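PDB 7ADK: lipoprotein from Mycoplasma mycoides subsp. capri, which probably acts as a PA-clan (chymotrypsin-like) serine protease of the DUF31 family, of the kind mycoplasmas use to cleave host immunoglobulins. Local coordinates for residues Y606-P617 with Y689-Y699. Residues are numbered along the deposited sequence; the frame is centred on the assembly and turned at random.
Sequences YAKFDRPLDFDP and YETGKGNFFSY
Phe609 and Phe696 bring two largely irregular backbones together, their CA atoms 6.5 Å apart, whereas Leu613 and Tyr699 are separated by 10.9 Å between CA atoms. Lacking a strand ladder, these two mostly loop segments of the PA-clan peptidase region are joined through an aromatic cluster of Tyr606, Phe609 and Phe697 and the packing beside it. Flat, largely apolar rings suit this buried place because they pack against one another. Phe697 lies nearly parallel to Tyr606 (planes at 9°) but slid well off it, and reaches over one face of Phe609 with CZ. The cluster's one polar side-chain group, the Tyr606 hydroxyl, is hydrogen-bonded to Pro710 O. Arg611 uses its aliphatic part as a hydrophobic group: its CB stands 4.0 Å from the Phe696 ring centroid, a CH-pi contact almost on the ring normal. With CG to NE extended, the chain carries NE past Phe696 to within 4.0 Å of Tyr699 CE1. Leu613 CD2 meets the hydroxyl end of the same ring, 3.7 Å from Tyr699 OH, and both residues also pack on helices 165-173 and 176-192. At the far end Tyr689, near a helix terminus, receives the edge of Phe615 in a T-shaped pair, planes at 87°, while Pro617 CB sits 3.7 Å from Tyr689 OH.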
loop_
_atom_site.group_PDB
_atom_site.type_symbol
_atom_site.label_atom_id
_atom_site.label_comp_id
_atom_site.label_asym_id
_atom_site.label_seq_id
_atom_site.Cartn_x
_atom_site.Cartn_y
_atom_site.Cartn_z
ATOM N N TYR B 606 -21.032 -14.290 28.292
ATOM C CA TYR B 606 -20.880 -14.639 26.881
ATOM C C TYR B 606 -22.002 -14.035 26.033
ATOM O O TYR B 606 -21.750 -13.513 24.951
ATOM C CB TYR B 606 -20.802 -16.164 26.730
ATOM C CG TYR B 606 -20.426 -16.597 25.327
ATOM C CD1 TYR B 606 -19.081 -16.547 24.925
ATOM C CD2 TYR B 606 -21.417 -16.933 24.394
ATOM C CE1 TYR B 606 -18.724 -16.766 23.587
ATOM C CE2 TYR B 606 -21.071 -17.135 23.048
ATOM C CZ TYR B 606 -19.730 -17.018 22.641
ATOM O OH TYR B 606 -19.422 -17.106 21.331
ATOM N N ALA B 607 -23.236 -14.029 26.544
ATOM C CA ALA B 607 -24.392 -13.484 25.843
ATOM C C ALA B 607 -24.277 -11.992 25.477
ATOM O O ALA B 607 -25.003 -11.529 24.603
ATOM C CB ALA B 607 -25.621 -13.748 26.681
ATOM N N LYS B 608 -23.389 -11.232 26.133
ATOM C CA LYS B 608 -23.093 -9.828 25.821
ATOM C C LYS B 608 -22.244 -9.682 24.552
ATOM O O LYS B 608 -22.283 -8.631 23.934
ATOM C CB LYS B 608 -22.420 -9.136 27.019
ATOM C CG LYS B 608 -23.323 -9.059 28.253
ATOM C CD LYS B 608 -22.774 -8.195 29.400
ATOM C CE LYS B 608 -21.600 -8.829 30.155
ATOM N NZ LYS B 608 -21.038 -7.933 31.198
ATOM N N PHE B 609 -21.516 -10.718 24.137
ATOM C CA PHE B 609 -20.720 -10.774 22.906
ATOM C C PHE B 609 -21.370 -11.644 21.806
ATOM O O PHE B 609 -20.922 -11.646 20.663
ATOM C CB PHE B 609 -19.346 -11.346 23.268
ATOM C CG PHE B 609 -18.504 -10.569 24.262
ATOM C CD1 PHE B 609 -17.518 -9.680 23.806
ATOM C CD2 PHE B 609 -18.642 -10.794 25.639
ATOM C CE1 PHE B 609 -16.670 -9.030 24.713
ATOM C CE2 PHE B 609 -17.803 -10.132 26.547
ATOM C CZ PHE B 609 -16.808 -9.261 26.087
ATOM N N ASP B 610 -22.411 -12.411 22.144
ATOM C CA ASP B 610 -23.087 -13.386 21.287
ATOM C C ASP B 610 -23.927 -12.700 20.188
ATOM O O ASP B 610 -25.129 -12.481 20.346
ATOM C CB ASP B 610 -23.912 -14.313 22.194
ATOM C CG ASP B 610 -24.571 -15.488 21.490
ATOM O OD1 ASP B 610 -24.294 -15.734 20.302
ATOM O OD2 ASP B 610 -25.355 -16.196 22.137
ATOM N N ARG B 611 -23.283 -12.293 19.089
ATOM C CA ARG B 611 -23.916 -11.547 17.992
ATOM C C ARG B 611 -25.077 -12.300 17.318
ATOM O O ARG B 611 -24.979 -13.515 17.144
ATOM C CB ARG B 611 -22.853 -11.139 16.955
ATOM C CG ARG B 611 -22.348 -12.283 16.066
ATOM C CD ARG B 611 -21.237 -11.831 15.134
ATOM N NE ARG B 611 -20.792 -12.892 14.218
ATOM C CZ ARG B 611 -21.187 -13.078 12.976
ATOM N NH1 ARG B 611 -20.663 -14.022 12.265
ATOM N NH2 ARG B 611 -22.092 -12.343 12.421
ATOM N N PRO B 612 -26.125 -11.618 16.821
ATOM C CA PRO B 612 -27.021 -12.204 15.831
ATOM C C PRO B 612 -26.292 -12.350 14.487
ATOM O O PRO B 612 -25.449 -11.525 14.148
ATOM C CB PRO B 612 -28.184 -11.225 15.752
ATOM C CG PRO B 612 -27.551 -9.876 16.030
ATOM C CD PRO B 612 -26.424 -10.210 16.996
ATOM N N LEU B 613 -26.601 -13.376 13.685
ATOM C CA LEU B 613 -25.984 -13.539 12.356
ATOM C C LEU B 613 -26.425 -12.430 11.393
ATOM O O LEU B 613 -25.645 -11.960 10.570
ATOM C CB LEU B 613 -26.350 -14.888 11.730
ATOM C CG LEU B 613 -26.045 -16.125 12.576
ATOM C CD1 LEU B 613 -26.589 -17.359 11.872
ATOM C CD2 LEU B 613 -24.555 -16.314 12.844
ATOM N N ASP B 614 -27.684 -12.014 11.521
ATOM C CA ASP B 614 -28.344 -10.940 10.799
ATOM C C ASP B 614 -29.410 -10.275 11.672
ATOM O O ASP B 614 -29.903 -10.843 12.647
ATOM C CB ASP B 614 -28.965 -11.458 9.500
ATOM C CG ASP B 614 -29.892 -12.668 9.645
ATOM O OD1 ASP B 614 -30.298 -13.065 10.757
ATOM O OD2 ASP B 614 -30.205 -13.250 8.590
ATOM N N PHE B 615 -29.796 -9.057 11.324
ATOM C CA PHE B 615 -30.822 -8.284 12.013
ATOM C C PHE B 615 -31.502 -7.357 11.011
ATOM O O PHE B 615 -30.976 -7.134 9.924
ATOM C CB PHE B 615 -30.215 -7.526 13.205
ATOM C CG PHE B 615 -29.457 -6.253 12.891
ATOM C CD1 PHE B 615 -28.293 -6.279 12.111
ATOM C CD2 PHE B 615 -29.893 -5.033 13.427
ATOM C CE1 PHE B 615 -27.591 -5.100 11.838
ATOM C CE2 PHE B 615 -29.177 -3.856 13.179
ATOM C CZ PHE B 615 -28.039 -3.886 12.371
ATOM N N ASP B 616 -32.670 -6.819 11.347
ATOM C CA ASP B 616 -33.315 -5.772 10.567
ATOM C C ASP B 616 -32.790 -4.388 10.997
ATOM O O ASP B 616 -33.132 -3.915 12.083
ATOM C CB ASP B 616 -34.826 -5.899 10.729
ATOM C CG ASP B 616 -35.611 -4.976 9.803
ATOM O OD1 ASP B 616 -35.022 -4.067 9.176
ATOM O OD2 ASP B 616 -36.848 -5.142 9.720
ATOM N N PRO B 617 -31.971 -3.677 10.198
ATOM C CA PRO B 617 -31.449 -2.369 10.594
ATOM C C PRO B 617 -32.529 -1.286 10.627
ATOM O O PRO B 617 -32.332 -0.236 11.228
ATOM C CB PRO B 617 -30.369 -2.050 9.570
ATOM C CG PRO B 617 -30.818 -2.796 8.326
ATOM C CD PRO B 617 -31.480 -4.042 8.881
ATOM N N TYR B 689 -24.372 2.416 12.961
ATOM C CA TYR B 689 -24.233 1.120 13.639
ATOM C C TYR B 689 -23.080 0.265 13.090
ATOM O O TYR B 689 -22.624 -0.654 13.757
ATOM C CB TYR B 689 -25.560 0.338 13.586
ATOM C CG TYR B 689 -25.956 -0.225 12.229
ATOM C CD1 TYR B 689 -25.313 -1.365 11.707
ATOM C CD2 TYR B 689 -26.969 0.393 11.478
ATOM C CE1 TYR B 689 -25.631 -1.844 10.425
ATOM C CE2 TYR B 689 -27.315 -0.102 10.208
ATOM C CZ TYR B 689 -26.631 -1.205 9.669
ATOM O OH TYR B 689 -26.917 -1.627 8.417
ATOM N N GLU B 690 -22.635 0.512 11.858
ATOM C CA GLU B 690 -21.735 -0.368 11.105
ATOM C C GLU B 690 -20.260 -0.061 11.402
ATOM O O GLU B 690 -19.487 -0.959 11.729
ATOM C CB GLU B 690 -22.085 -0.235 9.612
ATOM C CG GLU B 690 -21.750 -1.473 8.774
ATOM C CD GLU B 690 -22.755 -1.639 7.618
ATOM O OE1 GLU B 690 -23.364 -2.727 7.480
ATOM O OE2 GLU B 690 -22.975 -0.674 6.851
ATOM N N THR B 691 -19.879 1.217 11.364
ATOM C CA THR B 691 -18.540 1.702 11.751
ATOM C C THR B 691 -18.386 1.933 13.254
ATOM O O THR B 691 -17.264 2.009 13.746
ATOM C CB THR B 691 -18.188 3.005 11.010
ATOM O OG1 THR B 691 -19.147 4.003 11.282
ATOM C CG2 THR B 691 -18.117 2.829 9.494
ATOM N N GLY B 692 -19.486 2.047 13.998
ATOM C CA GLY B 692 -19.522 2.413 15.416
ATOM C C GLY B 692 -19.350 1.272 16.416
ATOM O O GLY B 692 -19.684 1.454 17.581
ATOM N N LYS B 693 -18.833 0.116 15.998
ATOM C CA LYS B 693 -18.684 -1.119 16.789
ATOM C C LYS B 693 -17.295 -1.751 16.613
ATOM O O LYS B 693 -16.546 -1.413 15.696
ATOM C CB LYS B 693 -19.790 -2.109 16.380
ATOM C CG LYS B 693 -21.235 -1.652 16.654
ATOM C CD LYS B 693 -21.597 -1.464 18.133
ATOM C CE LYS B 693 -21.628 -2.784 18.916
ATOM N NZ LYS B 693 -21.377 -2.552 20.349
ATOM N N GLY B 694 -16.936 -2.683 17.489
ATOM C CA GLY B 694 -15.904 -3.680 17.226
ATOM C C GLY B 694 -16.436 -4.863 16.410
ATOM O O GLY B 694 -17.479 -4.785 15.762
ATOM N N ASN B 695 -15.709 -5.971 16.447
ATOM C CA ASN B 695 -16.182 -7.275 15.991
ATOM C C ASN B 695 -16.084 -8.292 17.136
ATOM O O ASN B 695 -15.895 -7.912 18.290
ATOM C CB ASN B 695 -15.478 -7.653 14.670
ATOM C CG ASN B 695 -15.812 -6.737 13.505
ATOM O OD1 ASN B 695 -14.955 -6.346 12.740
ATOM N ND2 ASN B 695 -17.046 -6.330 13.300
ATOM N N PHE B 696 -16.301 -9.569 16.840
ATOM C CA PHE B 696 -16.690 -10.566 17.835
ATOM C C PHE B 696 -15.807 -11.815 17.772
ATOM O O PHE B 696 -14.698 -11.799 17.239
ATOM C CB PHE B 696 -18.183 -10.871 17.628
ATOM C CG PHE B 696 -19.075 -9.649 17.541
ATOM C CD1 PHE B 696 -19.510 -9.021 18.720
ATOM C CD2 PHE B 696 -19.443 -9.120 16.288
ATOM C CE1 PHE B 696 -20.294 -7.861 18.645
ATOM C CE2 PHE B 696 -20.232 -7.963 16.215
ATOM C CZ PHE B 696 -20.650 -7.330 17.397
ATOM N N PHE B 697 -16.298 -12.915 18.331
ATOM C CA PHE B 697 -15.692 -14.237 18.252
ATOM C C PHE B 697 -15.898 -14.951 16.901
ATOM O O PHE B 697 -16.891 -14.766 16.207
ATOM C CB PHE B 697 -16.233 -15.071 19.408
ATOM C CG PHE B 697 -16.069 -14.484 20.796
ATOM C CD1 PHE B 697 -14.796 -14.115 21.263
ATOM C CD2 PHE B 697 -17.185 -14.349 21.640
ATOM C CE1 PHE B 697 -14.643 -13.599 22.557
ATOM C CE2 PHE B 697 -17.018 -13.892 22.951
ATOM C CZ PHE B 697 -15.750 -13.508 23.400
ATOM N N SER B 698 -14.930 -15.774 16.522
ATOM C CA SER B 698 -14.873 -16.537 15.279
ATOM C C SER B 698 -15.637 -17.864 15.353
ATOM O O SER B 698 -15.501 -18.623 16.309
ATOM C CB SER B 698 -13.407 -16.813 14.985
ATOM O OG SER B 698 -13.241 -17.408 13.734
ATOM N N TYR B 699 -16.396 -18.207 14.315
ATOM C CA TYR B 699 -17.069 -19.504 14.154
ATOM C C TYR B 699 -16.122 -20.537 13.493
ATOM O O TYR B 699 -16.537 -21.359 12.685
ATOM C CB TYR B 699 -18.420 -19.324 13.419
ATOM C CG TYR B 699 -19.571 -18.665 14.177
ATOM C CD1 TYR B 699 -19.450 -17.369 14.720
ATOM C CD2 TYR B 699 -20.810 -19.331 14.289
ATOM C CE1 TYR B 699 -20.533 -16.761 15.379
ATOM C CE2 TYR B 699 -21.905 -18.719 14.927
ATOM C CZ TYR B 699 -21.766 -17.430 15.479
ATOM O OH TYR B 699 -22.831 -16.820 16.052
#